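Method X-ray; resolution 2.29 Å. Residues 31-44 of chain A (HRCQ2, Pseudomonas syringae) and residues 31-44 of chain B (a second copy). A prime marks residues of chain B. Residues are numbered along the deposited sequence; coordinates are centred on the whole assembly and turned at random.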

ATOM      1  N   ALA A  31      10.885  16.421   0.669  1.00 19.94           N
ATOM      2  CA  ALA A  31      11.180  15.892  -0.659  1.00 20.58           C
ATOM      3  C   ALA A  31      10.284  14.692  -0.952  1.00 21.46           C
ATOM      4  O   ALA A  31       9.727  14.595  -2.048  1.00 22.12           O
ATOM      5  CB  ALA A  31      12.642  15.523  -0.791  1.00 20.52           C
ATOM      6  N   GLU A  32      10.140  13.798   0.033  1.00 20.97           N
ATOM      7  CA  GLU A  32       9.229  12.655  -0.075  1.00 20.08           C
ATOM      8  C   GLU A  32       7.775  13.090  -0.334  1.00 18.90           C
ATOM      9  O   GLU A  32       7.102  12.530  -1.201  1.00 17.34           O
ATOM     10  CB  GLU A  32       9.297  11.775   1.174  1.00 20.90           C
ATOM     11  CG  GLU A  32      10.488  10.830   1.223  1.00 25.99           C
ATOM     12  CD  GLU A  32      10.732  10.253   2.616  1.00 32.38           C
ATOM     13  OE1 GLU A  32      10.592  10.985   3.623  1.00 32.60           O
ATOM     14  OE2 GLU A  32      11.068   9.052   2.714  1.00 37.05           O
ATOM     15  N   LEU A  33       7.305  14.095   0.402  1.00 18.39           N
ATOM     16  CA  LEU A  33       5.939  14.585   0.250  1.00 18.10           C
ATOM     17  C   LEU A  33       5.689  15.191  -1.121  1.00 19.81           C
ATOM     18  O   LEU A  33       4.611  14.999  -1.689  1.00 20.64           O
ATOM     19  CB  LEU A  33       5.582  15.579   1.366  1.00 17.28           C
ATOM     20  CG  LEU A  33       4.307  16.444   1.262  1.00 16.19           C
ATOM     21  CD1 LEU A  33       3.034  15.605   1.123  1.00 15.60           C
ATOM     22  CD2 LEU A  33       4.194  17.394   2.462  1.00 13.15           C
ATOM     23  N   ARG A  34       6.674  15.929  -1.644  1.00 22.10           N
ATOM     24  CA  ARG A  34       6.624  16.505  -2.998  1.00 23.73           C
ATOM     25  C   ARG A  34       6.507  15.430  -4.098  1.00 24.75           C
ATOM     26  O   ARG A  34       5.953  15.696  -5.180  1.00 24.26           O
ATOM     27  CB  ARG A  34       7.905  17.307  -3.285  1.00 25.13           C
ATOM     28  CG  ARG A  34       8.076  18.624  -2.537  1.00 29.55           C
ATOM     29  CD  ARG A  34       9.263  19.460  -3.047  1.00 31.09           C
ATOM     30  NE  ARG A  34       9.325  20.772  -2.407  1.00 34.03           N
ATOM     31  N   ARG A  35       7.065  14.243  -3.819  1.00 23.73           N
ATOM     32  CA  ARG A  35       7.186  13.145  -4.779  1.00 24.21           C
ATOM     33  C   ARG A  35       6.035  12.125  -4.763  1.00 23.94           C
ATOM     34  O   ARG A  35       6.076  11.134  -5.498  1.00 24.53           O
ATOM     35  CB  ARG A  35       8.489  12.378  -4.527  1.00 24.64           C
ATOM     36  CG  ARG A  35       9.716  13.037  -5.085  1.00 29.44           C
ATOM     37  CD  ARG A  35      11.003  12.668  -4.347  1.00 33.12           C
ATOM     38  NE  ARG A  35      11.397  11.282  -4.587  1.00 37.76           N
ATOM     39  CZ  ARG A  35      11.887  10.826  -5.743  1.00 39.31           C
ATOM     40  NH1 ARG A  35      12.047  11.644  -6.779  1.00 37.79           N
ATOM     41  NH2 ARG A  35      12.218   9.546  -5.861  1.00 38.87           N
ATOM     42  N   LEU A  36       5.035  12.335  -3.915  1.00 22.74           N
ATOM     43  CA  LEU A  36       3.912  11.397  -3.825  1.00 21.60           C
ATOM     44  C   LEU A  36       3.012  11.522  -5.046  1.00 20.68           C
ATOM     45  O   LEU A  36       2.693  12.627  -5.468  1.00 20.87           O
ATOM     46  CB  LEU A  36       3.077  11.656  -2.567  1.00 21.49           C
ATOM     47  CG  LEU A  36       3.561  11.361  -1.152  1.00 20.75           C
ATOM     48  CD1 LEU A  36       2.471  11.802  -0.183  1.00 23.52           C
ATOM     49  CD2 LEU A  36       3.868   9.888  -0.953  1.00 20.04           C
ATOM     50  N   ASP A  37       2.597  10.395  -5.612  1.00 20.53           N
ATOM     51  CA  ASP A  37       1.619  10.410  -6.697  1.00 20.65           C
ATOM     52  C   ASP A  37       0.355   9.682  -6.266  1.00 19.98           C
ATOM     53  O   ASP A  37       0.404   8.787  -5.400  1.00 20.44           O
ATOM     54  CB  ASP A  37       2.179   9.750  -7.962  1.00 21.73           C
ATOM     55  CG  ASP A  37       3.317  10.555  -8.596  1.00 26.83           C
ATOM     56  OD1 ASP A  37       3.059  11.648  -9.117  1.00 27.50           O
ATOM     57  OD2 ASP A  37       4.506  10.169  -8.618  1.00 30.39           O
ATOM     58  N   ALA A  38      -0.760  10.049  -6.891  1.00 17.52           N
ATOM     59  CA  ALA A  38      -2.024   9.359  -6.701  1.00 16.94           C
ATOM     60  C   ALA A  38      -1.883   7.877  -7.012  1.00 16.36           C
ATOM     61  O   ALA A  38      -1.203   7.487  -7.970  1.00 15.16           O
ATOM     62  CB  ALA A  38      -3.101   9.981  -7.566  1.00 17.51           C
ATOM     63  N   GLY A  39      -2.519   7.056  -6.185  1.00 15.81           N
ATOM     64  CA  GLY A  39      -2.468   5.619  -6.356  1.00 15.12           C
ATOM     65  C   GLY A  39      -1.467   4.938  -5.439  1.00 15.38           C
ATOM     66  O   GLY A  39      -1.640   3.766  -5.106  1.00 15.88           O
ATOM     67  N   THR A  40      -0.419   5.651  -5.039  1.00 15.19           N
ATOM     68  CA  THR A  40       0.571   5.074  -4.126  1.00 16.71           C
ATOM     69  C   THR A  40      -0.023   4.967  -2.723  1.00 14.88           C
ATOM     70  O   THR A  40      -0.789   5.843  -2.273  1.00 12.93           O
ATOM     71  CB  THR A  40       1.868   5.923  -4.050  1.00 18.00           C
ATOM     72  OG1 THR A  40       1.529   7.245  -3.627  1.00 25.60           O
ATOM     73  CG2 THR A  40       2.490   6.136  -5.430  1.00 19.34           C
ATOM     74  N   ILE A  41       0.353   3.897  -2.032  1.00 13.56           N
ATOM     75  CA  ILE A  41      -0.098   3.677  -0.664  1.00 11.97           C
ATOM     76  C   ILE A  41       1.027   3.974   0.318  1.00 12.63           C
ATOM     77  O   ILE A  41       2.169   3.523   0.156  1.00 12.16           O
ATOM     78  CB  ILE A  41      -0.650   2.246  -0.485  1.00 10.76           C
ATOM     79  CG1 ILE A  41      -1.924   2.067  -1.320  1.00 10.63           C
ATOM     80  CG2 ILE A  41      -0.913   1.931   1.003  1.00  6.97           C
ATOM     81  CD1 ILE A  41      -2.144   0.637  -1.813  1.00 12.41           C
ATOM     82  N   LEU A  42       0.682   4.769   1.318  1.00 14.36           N
ATOM     83  CA  LEU A  42       1.527   5.043   2.461  1.00 15.14           C
ATOM     84  C   LEU A  42       1.139   4.118   3.600  1.00 15.52           C
ATOM     85  O   LEU A  42      -0.041   4.004   3.950  1.00 16.76           O
ATOM     86  CB  LEU A  42       1.353   6.504   2.875  1.00 16.28           C
ATOM     87  CG  LEU A  42       2.364   7.513   2.320  1.00 19.58           C
ATOM     88  CD1 LEU A  42       2.676   7.251   0.859  1.00 20.09           C
ATOM     89  CD2 LEU A  42       1.843   8.925   2.514  1.00 22.75           C
ATOM     90  N   GLU A  43       2.132   3.459   4.182  1.00 15.81           N
ATOM     91  CA  GLU A  43       1.894   2.567   5.300  1.00 16.67           C
ATOM     92  C   GLU A  43       1.913   3.402   6.557  1.00 15.69           C
ATOM     93  O   GLU A  43       2.806   4.204   6.747  1.00 17.07           O
ATOM     94  CB  GLU A  43       2.961   1.481   5.366  1.00 18.50           C
ATOM     95  CG  GLU A  43       2.802   0.513   6.540  1.00 21.87           C
ATOM     96  CD  GLU A  43       3.939  -0.493   6.617  1.00 23.68           C
ATOM     97  OE1 GLU A  43       5.123  -0.082   6.510  1.00 26.52           O
ATOM     98  OE2 GLU A  43       3.651  -1.691   6.776  1.00 21.45           O
ATOM     99  N   VAL A  44       0.899   3.238   7.391  1.00 13.78           N
ATOM    100  CA  VAL A  44       0.757   4.050   8.586  1.00 14.12           C
ATOM    101  C   VAL A  44       0.738   3.100   9.787  1.00 15.63           C
ATOM    102  O   VAL A  44      -0.321   2.612  10.206  1.00 16.74           O
ATOM    103  CB  VAL A  44      -0.517   4.945   8.509  1.00 13.02           C
ATOM    104  CG1 VAL A  44      -0.672   5.831   9.746  1.00 10.01           C
ATOM    105  CG2 VAL A  44      -0.477   5.820   7.250  1.00 12.12           C
TER
ATOM    106  N   ALA B  31       7.799   9.684 -15.208  1.00 20.36           N
ATOM    107  CA  ALA B  31       7.699  10.655 -14.114  1.00 21.48           C
ATOM    108  C   ALA B  31       7.268   9.958 -12.813  1.00 22.19           C
ATOM    109  O   ALA B  31       7.904  10.158 -11.777  1.00 24.04           O
ATOM    110  CB  ALA B  31       6.742  11.787 -14.467  1.00 21.29           C
ATOM    111  N   GLU B  32       6.222   9.124 -12.879  1.00 20.84           N
ATOM    112  CA  GLU B  32       5.787   8.317 -11.727  1.00 20.54           C
ATOM    113  C   GLU B  32       6.898   7.412 -11.183  1.00 19.05           C
ATOM    114  O   GLU B  32       7.111   7.361  -9.976  1.00 17.67           O
ATOM    115  CB  GLU B  32       4.572   7.462 -12.080  1.00 21.18           C
ATOM    116  CG  GLU B  32       3.245   8.184 -11.982  1.00 27.45           C
ATOM    117  CD  GLU B  32       2.085   7.266 -12.305  1.00 33.54           C
ATOM    118  OE1 GLU B  32       1.953   6.860 -13.478  1.00 30.43           O
ATOM    119  OE2 GLU B  32       1.316   6.929 -11.376  1.00 40.24           O
ATOM    120  N   LEU B  33       7.598   6.716 -12.082  1.00 18.87           N
ATOM    121  CA  LEU B  33       8.687   5.811 -11.709  1.00 19.69           C
ATOM    122  C   LEU B  33       9.880   6.545 -11.086  1.00 20.81           C
ATOM    123  O   LEU B  33      10.495   6.041 -10.148  1.00 22.22           O
ATOM    124  CB  LEU B  33       9.135   4.950 -12.908  1.00 19.00           C
ATOM    125  CG  LEU B  33      10.348   4.020 -12.693  1.00 18.96           C
ATOM    126  CD1 LEU B  33      10.136   2.983 -11.559  1.00 13.77           C
ATOM    127  CD2 LEU B  33      10.738   3.323 -13.999  1.00 19.07           C
ATOM    128  N   ARG B  34      10.204   7.722 -11.617  1.00 22.05           N
ATOM    129  CA  ARG B  34      11.254   8.592 -11.070  1.00 22.50           C
ATOM    130  C   ARG B  34      10.949   9.040  -9.632  1.00 22.27           C
ATOM    131  O   ARG B  34      11.873   9.295  -8.845  1.00 22.20           O
ATOM    132  CB  ARG B  34      11.420   9.847 -11.950  1.00 22.38           C
ATOM    133  CG  ARG B  34      12.420   9.695 -13.110  1.00 28.47           C
ATOM    134  CD  ARG B  34      12.151  10.576 -14.339  1.00 28.42           C
ATOM    135  NE  ARG B  34      12.129  11.996 -14.003  1.00 29.92           N
ATOM    136  N   ARG B  35       9.656   9.150  -9.315  1.00 20.78           N
ATOM    137  CA  ARG B  35       9.184   9.733  -8.060  1.00 20.81           C
ATOM    138  C   ARG B  35       8.970   8.744  -6.919  1.00 21.45           C
ATOM    139  O   ARG B  35       8.663   9.157  -5.806  1.00 21.97           O
ATOM    140  CB  ARG B  35       7.891  10.512  -8.301  1.00 21.57           C
ATOM    141  CG  ARG B  35       8.136  11.894  -8.878  1.00 24.83           C
ATOM    142  CD  ARG B  35       6.984  12.455  -9.672  1.00 27.10           C
ATOM    143  NE  ARG B  35       5.876  12.905  -8.825  1.00 28.45           N
ATOM    144  CZ  ARG B  35       5.889  14.010  -8.076  1.00 30.44           C
ATOM    145  NH1 ARG B  35       6.973  14.802  -8.043  1.00 28.09           N
ATOM    146  NH2 ARG B  35       4.811  14.324  -7.355  1.00 26.02           N
ATOM    147  N   LEU B  36       9.103   7.448  -7.194  1.00 21.55           N
ATOM    148  CA  LEU B  36       8.888   6.418  -6.190  1.00 21.72           C
ATOM    149  C   LEU B  36       9.920   6.534  -5.076  1.00 22.17           C
ATOM    150  O   LEU B  36      11.097   6.739  -5.346  1.00 23.94           O
ATOM    151  CB  LEU B  36       8.954   5.020  -6.823  1.00 22.21           C
ATOM    152  CG  LEU B  36       7.819   4.507  -7.711  1.00 21.99           C
ATOM    153  CD1 LEU B  36       8.102   3.058  -8.152  1.00 22.23           C
ATOM    154  CD2 LEU B  36       6.487   4.590  -6.991  1.00 22.79           C
ATOM    155  N   ASP B  37       9.480   6.430  -3.825  1.00 21.29           N
ATOM    156  CA  ASP B  37      10.416   6.380  -2.703  1.00 21.44           C
ATOM    157  C   ASP B  37      10.298   5.032  -1.983  1.00 20.50           C
ATOM    158  O   ASP B  37       9.232   4.406  -1.984  1.00 21.39           O
ATOM    159  CB  ASP B  37      10.180   7.536  -1.720  1.00 22.04           C
ATOM    160  CG  ASP B  37      10.679   8.893  -2.252  1.00 26.53           C
ATOM    161  OD1 ASP B  37      11.850   9.003  -2.665  1.00 28.19           O
ATOM    162  OD2 ASP B  37       9.960   9.915  -2.294  1.00 26.81           O
ATOM    163  N   ALA B  38      11.399   4.596  -1.384  1.00 18.00           N
ATOM    164  CA  ALA B  38      11.403   3.450  -0.487  1.00 16.70           C
ATOM    165  C   ALA B  38      10.320   3.586   0.572  1.00 15.61           C
ATOM    166  O   ALA B  38      10.099   4.666   1.102  1.00 14.51           O
ATOM    167  CB  ALA B  38      12.748   3.327   0.175  1.00 16.76           C
ATOM    168  N   GLY B  39       9.634   2.487   0.860  1.00 16.15           N
ATOM    169  CA  GLY B  39       8.588   2.485   1.871  1.00 15.42           C
ATOM    170  C   GLY B  39       7.190   2.691   1.322  1.00 16.74           C
ATOM    171  O   GLY B  39       6.213   2.399   2.014  1.00 18.61           O
ATOM    172  N   THR B  40       7.064   3.195   0.095  1.00 16.66           N
ATOM    173  CA  THR B  40       5.726   3.367  -0.485  1.00 17.68           C
ATOM    174  C   THR B  40       5.241   2.035  -1.056  1.00 15.73           C
ATOM    175  O   THR B  40       6.048   1.178  -1.444  1.00 16.07           O
ATOM    176  CB  THR B  40       5.702   4.453  -1.593  1.00 18.47           C
ATOM    177  OG1 THR B  40       6.698   4.145  -2.572  1.00 24.95           O
ATOM    178  CG2 THR B  40       6.141   5.802  -1.049  1.00 16.03           C
ATOM    179  N   ILE B  41       3.930   1.866  -1.126  1.00 13.46           N
ATOM    180  CA  ILE B  41       3.371   0.631  -1.661  1.00 11.35           C
ATOM    181  C   ILE B  41       2.663   0.884  -2.981  1.00 10.86           C
ATOM    182  O   ILE B  41       1.847   1.800  -3.097  1.00 10.14           O
ATOM    183  CB  ILE B  41       2.421  -0.021  -0.641  1.00 10.85           C
ATOM    184  CG1 ILE B  41       3.202  -0.493   0.589  1.00 11.24           C
ATOM    185  CG2 ILE B  41       1.630  -1.190  -1.268  1.00  8.43           C
ATOM    186  CD1 ILE B  41       2.302  -0.813   1.797  1.00 14.95           C
ATOM    187  N   LEU B  42       3.010   0.070  -3.971  1.00 10.99           N
ATOM    188  CA  LEU B  42       2.339   0.034  -5.258  1.00 12.22           C
ATOM    189  C   LEU B  42       1.330  -1.109  -5.265  1.00 13.10           C
ATOM    190  O   LEU B  42       1.656  -2.245  -4.896  1.00 11.96           O
ATOM    191  CB  LEU B  42       3.346  -0.187  -6.379  1.00 11.55           C
ATOM    192  CG  LEU B  42       4.382   0.893  -6.660  1.00 16.05           C
ATOM    193  CD1 LEU B  42       5.217   0.449  -7.861  1.00 20.12           C
ATOM    194  CD2 LEU B  42       3.757   2.256  -6.912  1.00 15.36           C
ATOM    195  N   GLU B  43       0.113  -0.804  -5.695  1.00 13.71           N
ATOM    196  CA  GLU B  43      -0.962  -1.781  -5.717  1.00 15.47           C
ATOM    197  C   GLU B  43      -0.911  -2.433  -7.087  1.00 14.61           C
ATOM    198  O   GLU B  43      -0.694  -1.758  -8.080  1.00 14.33           O
ATOM    199  CB  GLU B  43      -2.312  -1.100  -5.470  1.00 16.88           C
ATOM    200  CG  GLU B  43      -3.513  -2.022  -5.620  1.00 21.56           C
ATOM    201  CD  GLU B  43      -4.838  -1.284  -5.564  1.00 23.88           C
ATOM    202  OE1 GLU B  43      -4.974  -0.228  -6.217  1.00 23.28           O
ATOM    203  OE2 GLU B  43      -5.749  -1.775  -4.868  1.00 26.47           O
ATOM    204  N   VAL B  44      -1.043  -3.754  -7.128  1.00 13.76           N
ATOM    205  CA  VAL B  44      -0.828  -4.508  -8.365  1.00 12.89           C
ATOM    206  C   VAL B  44      -2.082  -5.329  -8.609  1.00 13.25           C
ATOM    207  O   VAL B  44      -2.182  -6.481  -8.168  1.00 13.27           O
ATOM    208  CB  VAL B  44       0.444  -5.399  -8.279  1.00 12.17           C
ATOM    209  CG1 VAL B  44       0.689  -6.159  -9.586  1.00 11.07           C
ATOM    210  CG2 VAL B  44       1.670  -4.547  -7.952  1.00 10.87           C
TER
HETATM  211  O   HOH W   1       7.459   9.797  -1.655  1.00 14.54           O
HETATM  212  O   HOH W   2       5.134   7.680  -8.006  1.00 25.39           O
HETATM  213  O   HOH W   3      -0.556   8.875 -10.292  1.00 24.41           O
HETATM  214  O   HOH W   4      -0.250   1.870  -6.461  1.00 27.75           O
HETATM  215  O   HOH W   5       4.653   4.199   3.258  1.00 21.20           O

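Two copies of the same segment meet here around an approximate twofold relation, so nearly every contact is made twice. Each chain runs from the end of a helix, through a type II turn from Asp37 to Thr40, into a short strand, and together the two stretches bury 901 Å². Arg35 and Ile41 of each chain cover the most surface, and both sit where a residue faces its own copy: the CA atoms of Arg35 and Arg35′ are 5.1 Å apart, those of Ile41 and Ile41′ 4.7 Å.

At Ile41 the rule is backbone pairing. Ile41 N donates to Ile41′ O at 2.8 Å and Ile41′ N to Ile41 O at 2.7 Å, both nearly straight, closing a single antiparallel bridge. The strands cross at 122°, well short of antiparallel, and no second bridge forms. Water takes over beside it: water 5 accepts from Glu43 N and donates to Gly39′ O, and water 4 does the same for Glu43′ N and Gly39 O. The bridge also brings the side chains together, with Ile41 CB 3.8 Å from Ile41′ CB, while Ile41 CD1 lies 4.1 Å from the aliphatic Glu43′ CB.

Arg35 follows a different rule: one cation serves several acceptors. Its NE lies 3.0 Å from Asp37′ OD1 in a salt bridge, and its NH2 reaches Arg34′ O at 3.0 Å, a weak hydrogen bond. Arg34′ is at the helix's last turn, where carbonyls lack the usual partners further along the helix, and the guanidinium supplies donors. Both Asp37′ OD1 and Arg34′ O lie at the guanidinium edge, where its N-H groups point, whereas Arg35′ C sits over one face. In the reciprocal arrangement, Arg35′ NE pairs with Asp37 OD2 at 3.1 Å and Arg35′ NH2 donates to Arg34 O at 2.8 Å. Between the two arginines, Arg35 O and Arg35′ O stand 3.3 Å apart, two acceptors with no hydrogen bond between them, a close approach that the surrounding contacts must tolerate.

Asp37, whose CA-to-CB bond points toward the partner, completes the scheme. Besides meeting Arg35′, its OD2 receives a hydrogen bond from water 2, which also donates to Glu32′ O; water 1 repeats the link between Asp37′ OD2 and Glu32 O. Its backbone anchors the turn: Thr40 OG1 donates to Asp37 O at 2.6 Å, and Thr40 N to the same oxygen at 3.3 Å. Gly39 adopts a positive phi of 100°, where a CB would jam against the carbonyl oxygen of Ala38.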